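Local coordinates for protein CRISPR-associated endonuclease Cas1 (Thermotoga maritima, PDB 4XTK) that probably acts as a metal-dependent double-stranded DNA endonuclease in CRISPR adaptive immunity, working as a homodimer that joins a Cas2 dimer, at residues T191-G196 with R245-L250; R254-K259 with K275-K280. All blocks are in the same frame, centred on the assembly; numbering follows the deposited sequence.

Contact 1: T191-G196 with R245-L250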
# COMPACT_ATOMS: atom_id res chain seq x y z
N THR E 191 24.57 -10.17 20.27
CA THR E 191 23.62 -11.09 19.65
C THR E 191 22.22 -10.82 20.18
O THR E 191 21.24 -10.87 19.43
CB THR E 191 23.99 -12.56 19.92
OG1 THR E 191 25.27 -12.84 19.34
CG2 THR E 191 22.95 -13.49 19.31
N LEU E 192 22.13 -10.52 21.47
CA LEU E 192 20.86 -10.20 22.10
C LEU E 192 20.33 -8.83 21.68
O LEU E 192 19.17 -8.71 21.26
CB LEU E 192 20.99 -10.27 23.62
CG LEU E 192 21.13 -11.68 24.19
CD1 LEU E 192 21.49 -11.60 25.66
CD2 LEU E 192 19.85 -12.48 23.99
N ILE E 193 21.18 -7.81 21.78
CA ILE E 193 20.80 -6.46 21.41
C ILE E 193 20.32 -6.42 19.95
O ILE E 193 19.29 -5.83 19.64
CB ILE E 193 21.95 -5.46 21.60
CG1 ILE E 193 22.43 -5.47 23.06
CG2 ILE E 193 21.53 -4.05 21.19
CD1 ILE E 193 21.36 -5.08 24.05
N SER E 194 21.08 -7.06 19.06
CA SER E 194 20.70 -7.13 17.66
C SER E 194 19.35 -7.80 17.49
O SER E 194 18.49 -7.32 16.74
CB SER E 194 21.74 -7.88 16.84
OG SER E 194 22.93 -7.11 16.72
N PHE E 195 19.15 -8.91 18.21
CA PHE E 195 17.90 -9.64 18.12
C PHE E 195 16.73 -8.80 18.64
O PHE E 195 15.69 -8.70 17.98
CB PHE E 195 17.99 -10.96 18.88
CG PHE E 195 16.76 -11.80 18.75
CD1 PHE E 195 16.48 -12.47 17.57
CD2 PHE E 195 15.87 -11.91 19.81
CE1 PHE E 195 15.33 -13.24 17.45
CE2 PHE E 195 14.72 -12.69 19.70
CZ PHE E 195 14.45 -13.35 18.51
N GLY E 196 16.91 -8.21 19.82
CA GLY E 196 15.90 -7.35 20.41
C GLY E 196 15.55 -6.17 19.51
O GLY E 196 14.37 -5.86 19.31
N ARG E 245 16.28 -2.84 28.76
CA ARG E 245 15.71 -3.35 30.00
C ARG E 245 15.63 -4.87 29.95
O ARG E 245 15.96 -5.56 30.92
CB ARG E 245 14.33 -2.75 30.25
CG ARG E 245 13.53 -3.46 31.34
CD ARG E 245 12.42 -2.57 31.87
NE ARG E 245 12.94 -1.34 32.46
CZ ARG E 245 12.47 -0.13 32.22
NH1 ARG E 245 11.44 0.03 31.38
NH2 ARG E 245 13.01 0.93 32.81
N LEU E 246 15.20 -5.39 28.80
CA LEU E 246 15.06 -6.82 28.61
C LEU E 246 16.43 -7.51 28.63
O LEU E 246 16.58 -8.58 29.20
CB LEU E 246 14.35 -7.09 27.29
CG LEU E 246 13.72 -8.46 27.08
CD1 LEU E 246 12.73 -8.74 28.19
CD2 LEU E 246 13.04 -8.49 25.72
N PHE E 247 17.41 -6.87 28.00
CA PHE E 247 18.76 -7.43 27.93
C PHE E 247 19.39 -7.58 29.31
O PHE E 247 19.94 -8.63 29.64
CB PHE E 247 19.66 -6.55 27.04
CG PHE E 247 21.12 -6.71 27.32
CD1 PHE E 247 21.79 -7.87 26.96
CD2 PHE E 247 21.83 -5.70 27.94
CE1 PHE E 247 23.14 -8.02 27.23
CE2 PHE E 247 23.18 -5.84 28.21
CZ PHE E 247 23.84 -7.00 27.85
N LEU E 248 19.31 -6.52 30.11
CA LEU E 248 19.82 -6.54 31.47
C LEU E 248 19.10 -7.58 32.32
O LEU E 248 19.73 -8.43 32.96
CB LEU E 248 19.68 -5.16 32.12
CG LEU E 248 20.64 -4.04 31.69
CD1 LEU E 248 20.31 -2.75 32.42
CD2 LEU E 248 22.09 -4.44 31.94
N ASN E 249 17.78 -7.52 32.33
CA ASN E 249 16.98 -8.42 33.15
C ASN E 249 17.24 -9.88 32.84
O ASN E 249 17.38 -10.70 33.75
CB ASN E 249 15.49 -8.11 32.97
CG ASN E 249 15.08 -6.81 33.64
OD1 ASN E 249 15.91 -6.12 34.23
ND2 ASN E 249 13.80 -6.47 33.53
N LEU E 250 17.35 -10.22 31.56
CA LEU E 250 17.51 -11.61 31.17
C LEU E 250 18.91 -12.17 31.47
O LEU E 250 19.03 -13.32 31.91
CB LEU E 250 17.16 -11.78 29.69
CG LEU E 250 15.65 -11.66 29.41
CD1 LEU E 250 15.34 -11.79 27.93
CD2 LEU E 250 14.86 -12.69 30.22
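Leu192, which packs against Phe247, gives its carbonyl O to the N of Gly196 at 2.7 Å, an ordinary helical bond one turn on. That bond stays within its own helix; the contact itself is made by three apolar side chains. The aromatic ring of Phe247 points toward helix 188-208, its CG anti to the backbone N (chi1 157°). Ile193 comes over one face of that ring: its CD1 sits 4.1 Å from the centroid and 29° off the normal, a CH-pi contact. The same methyl also lies 3.7 Å from CB of Phe247, so it covers the base of the ring as well as its face. In the Cas1 fold this is helix 188-208 packing on helix 230-252 within the helical part of the protein, and the second helix also carries Glu236, probably a manganese ligand, as in related Cas1 proteins, whose side chain is about 10 Å from that of Ile193. Leu192 takes the rim instead, its CD1 near the ring plane and 4.0 Å from CD1 of Phe247, with the two side chains roughly perpendicular. Val251, one turn further along helix 230-252, also touches Leu192, while Tyr163 of helix 148-166 touches Ile193.

Contact 2: R254-K259 with K275-K280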
# COMPACT_ATOMS: atom_id res chain seq x y z
N ARG E 254 20.02 -14.77 34.63
CA ARG E 254 20.47 -16.00 33.98
C ARG E 254 19.32 -16.74 33.29
O ARG E 254 19.40 -17.94 33.05
CB ARG E 254 21.15 -16.92 34.99
CG ARG E 254 22.49 -16.42 35.50
CD ARG E 254 23.62 -16.96 34.66
NE ARG E 254 23.68 -18.42 34.75
CZ ARG E 254 24.59 -19.17 34.14
NH1 ARG E 254 25.54 -18.59 33.40
NH2 ARG E 254 24.56 -20.48 34.26
N GLN E 255 18.25 -16.02 32.96
CA GLN E 255 17.20 -16.60 32.14
C GLN E 255 17.77 -16.85 30.77
O GLN E 255 17.48 -17.86 30.13
CB GLN E 255 15.99 -15.67 32.03
CG GLN E 255 15.12 -15.63 33.26
CD GLN E 255 13.88 -14.80 33.02
OE1 GLN E 255 13.79 -13.66 33.47
NE2 GLN E 255 12.91 -15.37 32.31
N ILE E 256 18.59 -15.91 30.33
CA ILE E 256 19.43 -16.08 29.16
C ILE E 256 20.87 -16.26 29.62
O ILE E 256 21.40 -15.43 30.38
CB ILE E 256 19.33 -14.87 28.20
CG1 ILE E 256 17.95 -14.81 27.54
CG2 ILE E 256 20.43 -14.93 27.15
CD1 ILE E 256 17.71 -15.88 26.49
N ASN E 257 21.50 -17.34 29.20
CA ASN E 257 22.92 -17.54 29.46
C ASN E 257 23.59 -18.30 28.32
O ASN E 257 23.00 -18.51 27.26
CB ASN E 257 23.14 -18.27 30.78
CG ASN E 257 22.38 -19.57 30.87
OD1 ASN E 257 22.62 -20.51 30.11
ND2 ASN E 257 21.46 -19.65 31.83
N GLU E 258 24.83 -18.72 28.56
CA GLU E 258 25.68 -19.31 27.52
C GLU E 258 25.10 -20.59 26.91
O GLU E 258 25.50 -20.99 25.82
CB GLU E 258 27.08 -19.59 28.08
CG GLU E 258 27.10 -20.49 29.32
CD GLU E 258 26.80 -19.74 30.60
OE1 GLU E 258 26.55 -18.51 30.54
OE2 GLU E 258 26.80 -20.38 31.68
N LYS E 259 24.15 -21.21 27.60
CA LYS E 259 23.55 -22.43 27.07
C LYS E 259 22.61 -22.14 25.90
O LYS E 259 22.18 -23.05 25.19
CB LYS E 259 22.80 -23.19 28.18
CG LYS E 259 21.34 -22.81 28.35
CD LYS E 259 20.77 -23.49 29.59
CE LYS E 259 19.28 -23.26 29.72
NZ LYS E 259 18.77 -23.67 31.05
N LYS E 275 15.64 -17.97 21.58
CA LYS E 275 14.81 -17.04 20.83
C LYS E 275 13.40 -16.99 21.43
O LYS E 275 12.86 -15.90 21.65
CB LYS E 275 14.75 -17.44 19.36
CG LYS E 275 15.93 -16.94 18.53
CD LYS E 275 15.75 -17.29 17.06
CE LYS E 275 16.81 -16.63 16.17
NZ LYS E 275 18.12 -17.36 16.16
N SER E 276 12.83 -18.15 21.72
CA SER E 276 11.47 -18.21 22.24
C SER E 276 11.38 -17.49 23.58
O SER E 276 10.48 -16.67 23.79
CB SER E 276 10.99 -19.66 22.39
OG SER E 276 11.81 -20.38 23.28
N LEU E 277 12.31 -17.79 24.48
CA LEU E 277 12.34 -17.12 25.78
C LEU E 277 12.43 -15.60 25.61
O LEU E 277 11.74 -14.85 26.31
CB LEU E 277 13.51 -17.62 26.63
CG LEU E 277 13.53 -17.10 28.07
CD1 LEU E 277 13.81 -18.24 29.04
CD2 LEU E 277 14.56 -15.99 28.25
N PHE E 278 13.26 -15.15 24.68
CA PHE E 278 13.41 -13.73 24.46
C PHE E 278 12.13 -13.12 23.89
O PHE E 278 11.70 -12.04 24.32
CB PHE E 278 14.60 -13.45 23.53
CG PHE E 278 15.02 -12.01 23.52
CD1 PHE E 278 14.33 -11.08 22.77
CD2 PHE E 278 16.09 -11.59 24.28
CE1 PHE E 278 14.70 -9.76 22.78
CE2 PHE E 278 16.47 -10.27 24.29
CZ PHE E 278 15.77 -9.35 23.54
N VAL E 279 11.53 -13.80 22.93
CA VAL E 279 10.35 -13.30 22.24
C VAL E 279 9.16 -13.18 23.20
O VAL E 279 8.46 -12.16 23.21
CB VAL E 279 9.99 -14.19 21.03
CG1 VAL E 279 8.58 -13.92 20.55
CG2 VAL E 279 11.00 -13.98 19.91
N LYS E 280 8.94 -14.21 24.01
CA LYS E 280 7.87 -14.18 25.01
C LYS E 280 8.05 -13.03 25.99
O LYS E 280 7.10 -12.30 26.27
CB LYS E 280 7.80 -15.51 25.77
CG LYS E 280 7.28 -16.68 24.96
CD LYS E 280 7.26 -17.96 25.79
CE LYS E 280 6.24 -18.97 25.27
NZ LYS E 280 6.74 -19.68 24.06
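Beside Gln255 and Ile256, which meet Leu277, the guanidinium of Arg254 carries CB of Asn257 3.5 Å above one face, toward its margin. Glu258 meets the same group in a salt bridge, its OE2 using the syn lone pair toward NH1 of Arg254 at 2.8 Å and lying 16° out of the guanidinium plane. The other carboxylate oxygen, OE1, pairs with Arg174. The amide of Asn257 is fixed by an Asx turn: OD1 takes the backbone N of Lys259 at 3.0 Å, in the carbonyl plane on a lone pair. Its ND2 makes a weak bond back to O of Arg254. This tied-up loop follows helix 230-252, which Arg254 leaves with positive phi, and lies against helix 272-287. Leu277 projects from that helix with CG anti to the backbone N (chi1 -173°) and spreads its two methyls over the loop. The Leu277 and Ile256 side chains run past each other in opposite directions, Leu277 CD2 lying 3.6 Å from Ile256 CD1, while the other methyl of Leu277, CD1, rests 3.8 Å from the backbone O of Gln255. CB of Gln255 adds a looser touch on CD2. The salt bridges and the Asn257 side-chain bonds stay within the loop or go to Arg174; none runs to 275-280, so the two segments are joined by nondirectional packing.

Contact 1 and contact 2 follow one another along the chain, and their centres lie about 9 Å apart on the same side of the chain's centre. Helix 230-252 links them: it supplies residues 245-250 to the first, then ends just before 254-259 opens the second. A probable hydrogen bond from N of Ile256 to O of Leu250 (3.1 Å) folds the loop back on the helix. Phe278 of helix 272-287 bridges the two contacts, meeting Phe195 with the ring planes at about 80° and touching Leu246 and Leu250. Helices 188-208, 230-252 and 272-287 therefore share one apolar cluster; contact 1 is buried, while contact 2 is only partly buried and lies away from the probable manganese site.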